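Local structure of soluble epoxide hydrolase (Bacillus megaterium, 4INZ) at residues Ala162-Gln168 / Tyr220-Phe226; Arg147-Thr151 / Asp230-Lys234; Phe137-His141 / Asp256-Met260. The protein is a soluble enzyme of the alpha/beta hydrolase fold, in which a helical cap region stands over a core built round a mixed beta sheet. The protein carries 1 engineered substitution. One frame throughout, in Å; residues are numbered along the deposited sequence. Where two conformers were deposited one is given.

How the contacts relate
The three contacts are nested along the chain. Contact 3 is the outermost: it joins the loops that follow strands 131-137 and 248-253, neighbours in the central mixed sheet; most of the chain between them, largely helical, forms the cap of this alpha/beta hydrolase. Inside it, contact 2 ties helix 142-151 to the end of helix 228-231, and contact 1, innermost, ties helix 160-164 and the turn after it to the loop following helix 213-220. Contacts 1 and 2, centres about 15 Å apart, touch through Ile-225 packing against Leu-149. Contact 3 lies about 17 Å from contact 1 and 15 Å from contact 2, centre to centre, and touches neither; it marks where cap joins core.

Contact 1. Residues Ala162-Gln168 / Tyr220-Phe226; sequences AKWFQKQ and YRNLKIF. Engineered in segment 162-168: Ala-162 (natural residue Met).
Within the helical cap, the turn following helix 160-164 docks on the loop that leaves helix 213-220, and Arg-221 shows how a guanidinium can hold a bare backbone carbonyl. It meets Phe-165 O side-on, in its own plane, with two nitrogens: NE of Arg-221 lies 3.0 Å from Phe-165 O, and NH2 of Arg-221 lies 3.2 Å from the same oxygen on a more bent bond. The side chain runs straight from CG to NE, which lets it span the gap. A water extends the grip, accepting from Arg-221 NH2 while donating to Gln-168 O.

Gln-166 works in the reverse direction. Its CB points away from the loop, but a bend at chi2 (-64°) folds the amide back across. NE2 of Gln-166 then donates to Tyr-220 O at 3.0 Å on a nearly straight bond (172°), and its other N-H goes to Ala-162 O at 2.9 Å. This amide enters from above the Tyr-220 carbonyl plane, whereas Leu-223 N, closing the type I turn 220-223, comes from the opposite face.

An aromatic cluster lies beside these bonds. Phe-165 sends its CD2 edge onto the face of Tyr-220, centroids 4.8 Å apart and planes at 80°, a T-shaped pair; these cap rings rest on core residues, Phe-47 meeting both and Trp-115 meeting Tyr-220. The engineered Ala-162 lies against Tyr-220 and Ile-225 through its CB. Phe-226 lies obliquely across Lys-163, with CE1 3.6 Å from Lys-163 CA and CD1 near the lysine CD. The Phe-226 CZ comes within 3.3 Å of Gln-166 NE2, which is obliquely placed to the ring, while OE1 of Gln-166 lies beside Arg-221 CA.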
loop_
_atom_site.group_PDB
_atom_site.type_symbol
_atom_site.label_atom_id
_atom_site.label_comp_id
_atom_site.label_asym_id
_atom_site.label_seq_id
_atom_site.Cartn_x
_atom_site.Cartn_y
_atom_site.Cartn_z
ATOM N N ALA A 162 8.762 -4.603 -12.299
ATOM C CA ALA A 162 8.432 -3.187 -12.462
ATOM C C ALA A 162 8.885 -2.670 -13.827
ATOM O O ALA A 162 8.215 -1.838 -14.444
ATOM C CB ALA A 162 9.043 -2.362 -11.347
ATOM N N LYS A 163 10.023 -3.169 -14.297
ATOM C CA LYS A 163 10.487 -2.844 -15.637
ATOM C C LYS A 163 9.557 -3.490 -16.663
ATOM O O LYS A 163 9.152 -2.857 -17.637
ATOM C CB LYS A 163 11.932 -3.312 -15.829
ATOM C CG LYS A 163 12.509 -3.061 -17.215
ATOM C CD LYS A 163 12.443 -1.598 -17.612
ATOM C CE LYS A 163 13.341 -1.322 -18.819
ATOM N NZ LYS A 163 14.786 -1.425 -18.464
ATOM N N TRP A 164 9.196 -4.747 -16.426
ATOM C CA TRP A 164 8.289 -5.447 -17.324
ATOM C C TRP A 164 6.937 -4.738 -17.404
ATOM O O TRP A 164 6.325 -4.678 -18.470
ATOM C CB TRP A 164 8.116 -6.902 -16.883
ATOM C CG TRP A 164 7.283 -7.720 -17.813
ATOM C CD1 TRP A 164 7.476 -7.888 -19.154
ATOM C CD2 TRP A 164 6.132 -8.503 -17.472
ATOM N NE1 TRP A 164 6.514 -8.718 -19.669
ATOM C CE2 TRP A 164 5.675 -9.108 -18.658
ATOM C CE3 TRP A 164 5.440 -8.743 -16.280
ATOM C CZ2 TRP A 164 4.557 -9.939 -18.688
ATOM C CZ3 TRP A 164 4.329 -9.572 -16.312
ATOM C CH2 TRP A 164 3.902 -10.160 -17.508
ATOM N N PHE A 165 6.479 -4.190 -16.280
ATOM C CA PHE A 165 5.192 -3.484 -16.255
ATOM C C PHE A 165 5.172 -2.265 -17.174
ATOM O O PHE A 165 4.118 -1.685 -17.417
ATOM C CB PHE A 165 4.812 -3.054 -14.836
ATOM C CG PHE A 165 4.225 -4.153 -13.997
ATOM C CD1 PHE A 165 4.294 -5.478 -14.405
ATOM C CD2 PHE A 165 3.596 -3.857 -12.795
ATOM C CE1 PHE A 165 3.756 -6.491 -13.623
ATOM C CE2 PHE A 165 3.054 -4.866 -12.006
ATOM C CZ PHE A 165 3.130 -6.183 -12.423
ATOM N N GLN A 166 6.338 -1.866 -17.671
ATOM C CA GLN A 166 6.409 -0.741 -18.596
ATOM C C GLN A 166 5.922 -1.175 -19.982
ATOM O O GLN A 166 5.497 -0.345 -20.789
ATOM C CB GLN A 166 7.839 -0.187 -18.683
ATOM C CG GLN A 166 8.506 0.084 -17.328
ATOM C CD GLN A 166 7.807 1.168 -16.518
ATOM O OE1 GLN A 166 7.454 2.223 -17.044
ATOM N NE2 GLN A 166 7.612 0.911 -15.230
ATOM N N LYS A 167 5.977 -2.481 -20.247
ATOM C CA LYS A 167 5.651 -3.013 -21.571
ATOM C C LYS A 167 4.145 -3.071 -21.828
ATOM O O LYS A 167 3.354 -3.300 -20.915
ATOM C CB LYS A 167 6.261 -4.407 -21.752
ATOM C CG LYS A 167 7.771 -4.450 -21.574
ATOM C CD LYS A 167 8.503 -4.003 -22.830
ATOM C CE LYS A 167 8.573 -5.128 -23.854
ATOM N NZ LYS A 167 9.241 -4.698 -25.119
ATOM N N GLN A 168 3.754 -2.883 -23.084
ATOM C CA GLN A 168 2.337 -2.866 -23.435
ATOM C C GLN A 168 1.652 -4.222 -23.270
ATOM O O GLN A 168 0.444 -4.284 -23.072
ATOM C CB GLN A 168 2.132 -2.337 -24.860
ATOM C CG GLN A 168 2.279 -0.827 -24.975
ATOM C CD GLN A 168 1.321 -0.073 -24.059
ATOM O OE1 GLN A 168 0.115 -0.335 -24.045
ATOM N NE2 GLN A 168 1.859 0.861 -23.283
ATOM N N TYR A 220 3.002 2.415 -11.956
ATOM C CA TYR A 220 4.359 1.913 -12.173
ATOM C C TYR A 220 5.078 2.659 -13.290
ATOM O O TYR A 220 6.311 2.766 -13.297
ATOM C CB TYR A 220 4.341 0.416 -12.507
ATOM C CG TYR A 220 3.939 -0.481 -11.359
ATOM C CD1 TYR A 220 4.897 -1.057 -10.536
ATOM C CD2 TYR A 220 2.599 -0.758 -11.102
ATOM C CE1 TYR A 220 4.535 -1.879 -9.482
ATOM C CE2 TYR A 220 2.227 -1.578 -10.054
ATOM C CZ TYR A 220 3.199 -2.138 -9.243
ATOM O OH TYR A 220 2.834 -2.953 -8.193
ATOM N N ARG A 221 4.304 3.169 -14.237
ATOM C CA ARG A 221 4.882 3.777 -15.432
ATOM C C ARG A 221 5.378 5.198 -15.195
ATOM O O ARG A 221 5.892 5.844 -16.110
ATOM C CB ARG A 221 3.887 3.696 -16.596
ATOM C CG ARG A 221 3.714 2.258 -17.048
ATOM C CD ARG A 221 2.505 2.014 -17.929
ATOM N NE ARG A 221 2.496 0.618 -18.354
ATOM C CZ ARG A 221 1.584 0.071 -19.148
ATOM N NH1 ARG A 221 0.576 0.798 -19.613
ATOM N NH2 ARG A 221 1.682 -1.213 -19.473
ATOM N N ASN A 222 5.225 5.670 -13.961
ATOM C CA ASN A 222 5.788 6.947 -13.538
ATOM C C ASN A 222 7.015 6.777 -12.654
ATOM O O ASN A 222 7.671 7.758 -12.308
ATOM C CB ASN A 222 4.745 7.781 -12.794
ATOM C CG ASN A 222 3.657 8.298 -13.709
ATOM O OD1 ASN A 222 3.921 8.663 -14.853
ATOM N ND2 ASN A 222 2.429 8.336 -13.212
ATOM N N LEU A 223 7.323 5.537 -12.283
ATOM C CA LEU A 223 8.465 5.279 -11.405
ATOM C C LEU A 223 9.781 5.715 -12.041
ATOM O O LEU A 223 10.017 5.496 -13.229
ATOM C CB LEU A 223 8.531 3.803 -11.016
ATOM C CG LEU A 223 7.398 3.306 -10.117
ATOM C CD1 LEU A 223 7.452 1.793 -9.969
ATOM C CD2 LEU A 223 7.480 3.984 -8.757
ATOM N N LYS A 224 10.638 6.333 -11.235
ATOM C CA LYS A 224 11.939 6.790 -11.706
ATOM C C LYS A 224 13.027 5.963 -11.040
ATOM O O LYS A 224 13.729 6.437 -10.147
ATOM C CB LYS A 224 12.125 8.276 -11.401
ATOM C CG LYS A 224 11.101 9.173 -12.090
ATOM C CD LYS A 224 11.249 9.114 -13.607
ATOM C CE LYS A 224 9.913 8.868 -14.305
ATOM N NZ LYS A 224 8.914 9.956 -14.077
ATOM N N ILE A 225 13.146 4.711 -11.467
ATOM C CA ILE A 225 14.079 3.780 -10.843
ATOM C C ILE A 225 14.795 2.951 -11.887
ATOM O O ILE A 225 15.258 1.850 -11.598
ATOM C CB ILE A 225 13.353 2.816 -9.874
ATOM C CG1 ILE A 225 12.337 1.950 -10.630
ATOM C CG2 ILE A 225 12.691 3.594 -8.748
ATOM C CD1 ILE A 225 11.680 0.873 -9.773
ATOM N N PHE A 226 14.889 3.484 -13.101
ATOM C CA PHE A 226 15.411 2.705 -14.219
ATOM C C PHE A 226 16.742 3.218 -14.773
ATOM O O PHE A 226 17.632 2.422 -15.069
ATOM C CB PHE A 226 14.348 2.580 -15.314
ATOM C CG PHE A 226 13.054 1.994 -14.824
ATOM C CD1 PHE A 226 12.987 0.665 -14.436
ATOM C CD2 PHE A 226 11.912 2.772 -14.730
ATOM C CE1 PHE A 226 11.801 0.121 -13.974
ATOM C CE2 PHE A 226 10.724 2.233 -14.267
ATOM C CZ PHE A 226 10.669 0.907 -13.890
HETATM O O HOH W 1 -0.115 -2.800 -21.067
#

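Contact 2. Residues Arg147-Thr151 / Asp230-Lys234; sequences RELRT and DLRRK. With EDO (1,2-ethanediol), chain C.
A surface contact inside the cap of this alpha/beta hydrolase, the link between 147-151 and 230-234 depends mainly on one arginine, Arg-150, reaching from the end of helix 142-151 to backbone carbonyls at the end of the short helix 228-231 and in the loop beyond. It illustrates how one guanidinium can bind several backbone carbonyls of a helix end and the loop after it. Arg-150 NH1 donates twice: to Leu-231 O at 2.9 Å on a fairly straight bond (165°), and to Arg-233 O, also at 2.9 Å but more bent, where the nitrogen stands above the carbonyl plane. The bend at chi3 (-68°) turns the guanidinium back toward the carbonyls; CG and CD of Arg-150 also lie near Leu-231 O.

NH2 of Arg-150 gives a hydrogen bond to a water that in turn donates to Lys-234 O, so three carbonyls of the 230-234 segment are held directly or at one remove. The two carbonyl oxygens and the water lie at the edge of the guanidinium, near its plane, and would restrain its rotation; a diol adds a partner in this crystal.

An apolar touch sits beside this network, Leu-231 CD2 lying 4.0 Å from Leu-149 CB; Leu-149 packs on Ile-225 as well. One turn back, Arg-147 grips Glu-148 OE2 through NE and NH2 in a salt bridge, and its NH2 also reaches Asp-265 O. Arg-150 NE donates to O1 of a 1,2-ethanediol, probably from the crystallisation liquor, 3.0 Å away and almost exactly in line (179°).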
loop_
_atom_site.group_PDB
_atom_site.type_symbol
_atom_site.label_atom_id
_atom_site.label_comp_id
_atom_site.label_asym_id
_atom_site.label_seq_id
_atom_site.Cartn_x
_atom_site.Cartn_y
_atom_site.Cartn_z
ATOM N N ARG A 147 18.358 2.334 -1.647
ATOM C CA ARG A 147 19.612 1.705 -1.253
ATOM C C ARG A 147 19.678 0.252 -1.739
ATOM O O ARG A 147 20.696 -0.195 -2.263
ATOM C CB ARG A 147 19.775 1.761 0.264
ATOM C CG ARG A 147 21.113 1.254 0.784
ATOM C CD ARG A 147 21.055 1.081 2.289
ATOM N NE ARG A 147 20.027 0.117 2.669
ATOM C CZ ARG A 147 19.485 0.028 3.880
ATOM N NH1 ARG A 147 19.865 0.858 4.844
ATOM N NH2 ARG A 147 18.553 -0.888 4.125
ATOM N N GLU A 148 18.591 -0.489 -1.561
ATOM C CA GLU A 148 18.575 -1.894 -1.956
ATOM C C GLU A 148 18.534 -2.075 -3.476
ATOM O O GLU A 148 19.170 -2.982 -4.012
ATOM C CB GLU A 148 17.427 -2.642 -1.274
ATOM C CG GLU A 148 17.476 -2.554 0.247
ATOM C CD GLU A 148 18.784 -3.093 0.831
ATOM O OE1 GLU A 148 19.256 -4.155 0.370
ATOM O OE2 GLU A 148 19.339 -2.452 1.752
ATOM N N LEU A 149 17.796 -1.209 -4.169
ATOM C CA LEU A 149 17.777 -1.249 -5.633
ATOM C C LEU A 149 19.174 -1.035 -6.199
ATOM O O LEU A 149 19.525 -1.598 -7.237
ATOM C CB LEU A 149 16.843 -0.183 -6.209
ATOM C CG LEU A 149 15.352 -0.495 -6.268
ATOM C CD1 LEU A 149 14.623 0.610 -7.031
ATOM C CD2 LEU A 149 15.118 -1.854 -6.923
ATOM N N ARG A 150 19.965 -0.210 -5.521
ATOM C CA ARG A 150 21.316 0.101 -5.987
ATOM C C ARG A 150 22.301 -1.051 -5.792
ATOM O O ARG A 150 23.175 -1.273 -6.632
ATOM C CB ARG A 150 21.869 1.353 -5.288
ATOM C CG ARG A 150 21.398 2.672 -5.879
ATOM C CD ARG A 150 22.208 3.851 -5.346
ATOM N NE ARG A 150 21.976 4.095 -3.922
ATOM C CZ ARG A 150 21.002 4.868 -3.450
ATOM N NH1 ARG A 150 20.165 5.464 -4.287
ATOM N NH2 ARG A 150 20.858 5.042 -2.143
ATOM N N THR A 151 22.166 -1.784 -4.692
ATOM C CA THR A 151 23.240 -2.694 -4.289
ATOM C C THR A 151 22.819 -4.142 -4.082
ATOM O O THR A 151 23.652 -5.048 -4.133
ATOM C CB THR A 151 23.914 -2.206 -2.993
ATOM O OG1 THR A 151 22.931 -2.102 -1.957
ATOM C CG2 THR A 151 24.558 -0.848 -3.209
ATOM N N ASP A 230 18.588 8.219 -12.111
ATOM C CA ASP A 230 17.436 8.022 -11.239
ATOM C C ASP A 230 17.742 7.067 -10.086
ATOM O O ASP A 230 17.285 7.275 -8.967
ATOM C CB ASP A 230 16.222 7.543 -12.033
ATOM C CG ASP A 230 15.571 8.660 -12.831
ATOM O OD1 ASP A 230 15.830 9.843 -12.522
ATOM O OD2 ASP A 230 14.794 8.356 -13.758
ATOM N N LEU A 231 18.521 6.028 -10.364
ATOM C CA LEU A 231 18.906 5.071 -9.336
ATOM C C LEU A 231 19.806 5.706 -8.276
ATOM O O LEU A 231 19.957 5.169 -7.178
ATOM C CB LEU A 231 19.594 3.854 -9.958
ATOM C CG LEU A 231 18.695 2.717 -10.446
ATOM C CD1 LEU A 231 19.507 1.688 -11.215
ATOM C CD2 LEU A 231 17.975 2.064 -9.277
ATOM N N ARG A 232 20.399 6.850 -8.605
ATOM C CA ARG A 232 21.270 7.547 -7.661
ATOM C C ARG A 232 20.488 8.417 -6.675
ATOM O O ARG A 232 21.052 8.924 -5.706
ATOM C CB ARG A 232 22.310 8.394 -8.401
ATOM C CG ARG A 232 23.322 7.580 -9.195
ATOM C CD ARG A 232 24.563 8.405 -9.526
ATOM N NE ARG A 232 24.258 9.545 -10.386
ATOM C CZ ARG A 232 24.391 9.535 -11.709
ATOM N NH1 ARG A 232 24.826 8.442 -12.326
ATOM N NH2 ARG A 232 24.093 10.619 -12.417
ATOM N N ARG A 233 19.192 8.590 -6.920
ATOM C CA ARG A 233 18.374 9.423 -6.046
ATOM C C ARG A 233 18.319 8.812 -4.650
ATOM O O ARG A 233 18.274 7.594 -4.506
ATOM C CB ARG A 233 16.964 9.597 -6.622
ATOM C CG ARG A 233 16.962 9.888 -8.115
ATOM C CD ARG A 233 15.731 10.659 -8.569
ATOM N NE ARG A 233 16.109 11.997 -9.013
ATOM C CZ ARG A 233 15.270 12.891 -9.526
ATOM N NH1 ARG A 233 13.982 12.600 -9.671
ATOM N NH2 ARG A 233 15.726 14.082 -9.896
ATOM N N LYS A 234 18.327 9.663 -3.628
ATOM C CA LYS A 234 18.311 9.203 -2.241
ATOM C C LYS A 234 16.967 8.601 -1.831
ATOM O O LYS A 234 16.912 7.703 -0.987
ATOM C CB LYS A 234 18.680 10.339 -1.283
ATOM C CG LYS A 234 20.147 10.764 -1.335
ATOM C CD LYS A 234 20.293 12.163 -1.923
ATOM C CE LYS A 234 21.740 12.664 -1.851
ATOM N NZ LYS A 234 22.209 12.874 -0.444
HETATM C C1 EDO C . 23.945 4.073 -1.422
HETATM O O1 EDO C . 23.811 2.759 -1.977
HETATM C C2 EDO C . 23.021 4.226 -0.219
HETATM O O2 EDO C . 23.782 4.103 0.989
HETATM O O HOH W 2 18.873 5.983 -0.276
#

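Contact 3. Residues Phe137-His141 / Asp256-Met260; sequences FNGPH and DPTFM
Packing of an aromatic face on backbone comes first: Phe-259 lies against Gly-139, whose CA stands 3.8 Å from the ring centroid and 9° off the normal, a CH-pi contact almost over the centre. The CA hydrogen side of the glycine faces the ring. The torsion about CA-CB of Phe-259 (chi1 -64°) sets CG beside its own backbone N and aims the ring at the 137-141 loop. Pro-140 continues the surface, its CD lying 3.8 Å from Phe-259 CE1 in an oblique approach, while Trp-252 also packs against Phe-259.

In the alpha/beta hydrolase fold these loops follow adjacent parallel strands, 131-137 and 248-253, so the contact joins the loops after these strands, near where the cap chain begins. His-141 is the N-cap of helix 142-151, its ND1 accepting from Thr-144 N.

Polar interactions gather at Asp-256. OD1 of Asp-256 accepts from Thr-258 N at 2.9 Å, forming an Asx turn that holds the start of the 256-260 loop. The nitrogen comes from above the carboxylate plane. OD2 of Asp-256 accepts from His-284 ND1; the place of this acid after strand 248-253 and its bond to His-284 are consistent with the acid of the catalytic triad, as in relatives of this fold. Across the contact, Asn-138 arrives from the opposite direction: its CB is 3.3 Å from Asp-256 OD2, and the amide and carboxylate planes are turned 51° apart. Which end of that amide faces the acid is doubtful in the model. The same OD2 also lies at the edge of the Phe-259 ring, near its plane.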
loop_
_atom_site.group_PDB
_atom_site.type_symbol
_atom_site.label_atom_id
_atom_site.label_comp_id
_atom_site.label_asym_id
_atom_site.label_seq_id
_atom_site.Cartn_x
_atom_site.Cartn_y
_atom_site.Cartn_z
ATOM N N PHE A 137 3.197 -2.086 6.377
ATOM C CA PHE A 137 3.434 -3.482 6.007
ATOM C C PHE A 137 4.413 -3.548 4.831
ATOM O O PHE A 137 4.958 -2.527 4.417
ATOM C CB PHE A 137 2.102 -4.177 5.652
ATOM C CG PHE A 137 1.170 -4.319 6.821
ATOM C CD1 PHE A 137 1.083 -5.526 7.514
ATOM C CD2 PHE A 137 0.384 -3.247 7.241
ATOM C CE1 PHE A 137 0.225 -5.659 8.609
ATOM C CE2 PHE A 137 -0.466 -3.370 8.339
ATOM C CZ PHE A 137 -0.552 -4.575 9.022
ATOM N N ASN A 138 4.640 -4.746 4.295
ATOM C CA ASN A 138 5.577 -4.916 3.181
ATOM C C ASN A 138 5.405 -3.855 2.102
ATOM O O ASN A 138 4.308 -3.664 1.594
ATOM C CB ASN A 138 5.417 -6.304 2.556
ATOM C CG ASN A 138 5.859 -7.399 3.481
ATOM O OD1 ASN A 138 6.785 -8.157 3.174
ATOM N ND2 ASN A 138 5.223 -7.475 4.640
ATOM N N GLY A 139 6.495 -3.184 1.750
ATOM C CA GLY A 139 6.467 -2.116 0.762
ATOM C C GLY A 139 7.704 -1.261 0.944
ATOM O O GLY A 139 8.465 -1.471 1.881
ATOM N N PRO A 140 7.911 -0.284 0.055
ATOM C CA PRO A 140 9.191 0.433 0.070
ATOM C C PRO A 140 9.245 1.631 1.025
ATOM O O PRO A 140 8.407 2.532 0.944
ATOM C CB PRO A 140 9.329 0.906 -1.376
ATOM C CG PRO A 140 7.891 1.154 -1.805
ATOM C CD PRO A 140 7.072 0.082 -1.100
ATOM N N HIS A 141 10.232 1.634 1.920
ATOM C CA HIS A 141 10.590 2.853 2.634
ATOM C C HIS A 141 11.326 3.742 1.637
ATOM O O HIS A 141 12.164 3.257 0.885
ATOM C CB HIS A 141 11.497 2.547 3.832
ATOM C CG HIS A 141 11.968 3.772 4.553
ATOM N ND1 HIS A 141 13.179 4.376 4.286
ATOM C CD2 HIS A 141 11.382 4.517 5.520
ATOM C CE1 HIS A 141 13.321 5.436 5.063
ATOM N NE2 HIS A 141 12.242 5.546 5.819
ATOM N N ASP A 256 8.066 -12.621 1.629
ATOM C CA ASP A 256 7.708 -11.769 0.499
ATOM C C ASP A 256 8.731 -11.867 -0.634
ATOM O O ASP A 256 9.894 -11.538 -0.442
ATOM C CB ASP A 256 7.632 -10.325 0.977
ATOM C CG ASP A 256 7.048 -9.393 -0.059
ATOM O OD1 ASP A 256 6.780 -9.821 -1.204
ATOM O OD2 ASP A 256 6.873 -8.212 0.278
ATOM N N PRO A 257 8.295 -12.296 -1.827
ATOM C CA PRO A 257 9.223 -12.397 -2.962
ATOM C C PRO A 257 9.499 -11.058 -3.648
ATOM O O PRO A 257 10.404 -10.979 -4.479
ATOM C CB PRO A 257 8.479 -13.319 -3.929
ATOM C CG PRO A 257 7.035 -13.048 -3.650
ATOM C CD PRO A 257 6.954 -12.813 -2.159
ATOM N N THR A 258 8.748 -10.019 -3.299
ATOM C CA THR A 258 8.856 -8.723 -3.968
ATOM C C THR A 258 9.728 -7.723 -3.212
ATOM O O THR A 258 10.374 -6.867 -3.810
ATOM C CB THR A 258 7.464 -8.106 -4.169
ATOM O OG1 THR A 258 6.655 -8.998 -4.946
ATOM C CG2 THR A 258 7.574 -6.775 -4.885
ATOM N N PHE A 259 9.724 -7.815 -1.889
ATOM C CA PHE A 259 10.553 -6.932 -1.067
ATOM C C PHE A 259 11.429 -7.754 -0.127
ATOM O O PHE A 259 10.930 -8.513 0.703
ATOM C CB PHE A 259 9.692 -5.929 -0.285
ATOM C CG PHE A 259 8.931 -4.980 -1.163
ATOM C CD1 PHE A 259 9.527 -3.822 -1.640
ATOM C CD2 PHE A 259 7.623 -5.251 -1.528
ATOM C CE1 PHE A 259 8.827 -2.953 -2.463
ATOM C CE2 PHE A 259 6.920 -4.383 -2.348
ATOM C CZ PHE A 259 7.526 -3.232 -2.821
ATOM N N MET A 260 12.740 -7.603 -0.281
ATOM C CA MET A 260 13.717 -8.383 0.472
ATOM C C MET A 260 13.828 -7.889 1.904
ATOM O O MET A 260 13.529 -6.735 2.190
ATOM C CB MET A 260 15.082 -8.324 -0.220
ATOM C CG MET A 260 15.095 -8.909 -1.627
ATOM S SD MET A 260 14.704 -10.678 -1.675
ATOM C CE MET A 260 12.944 -10.658 -2.029
#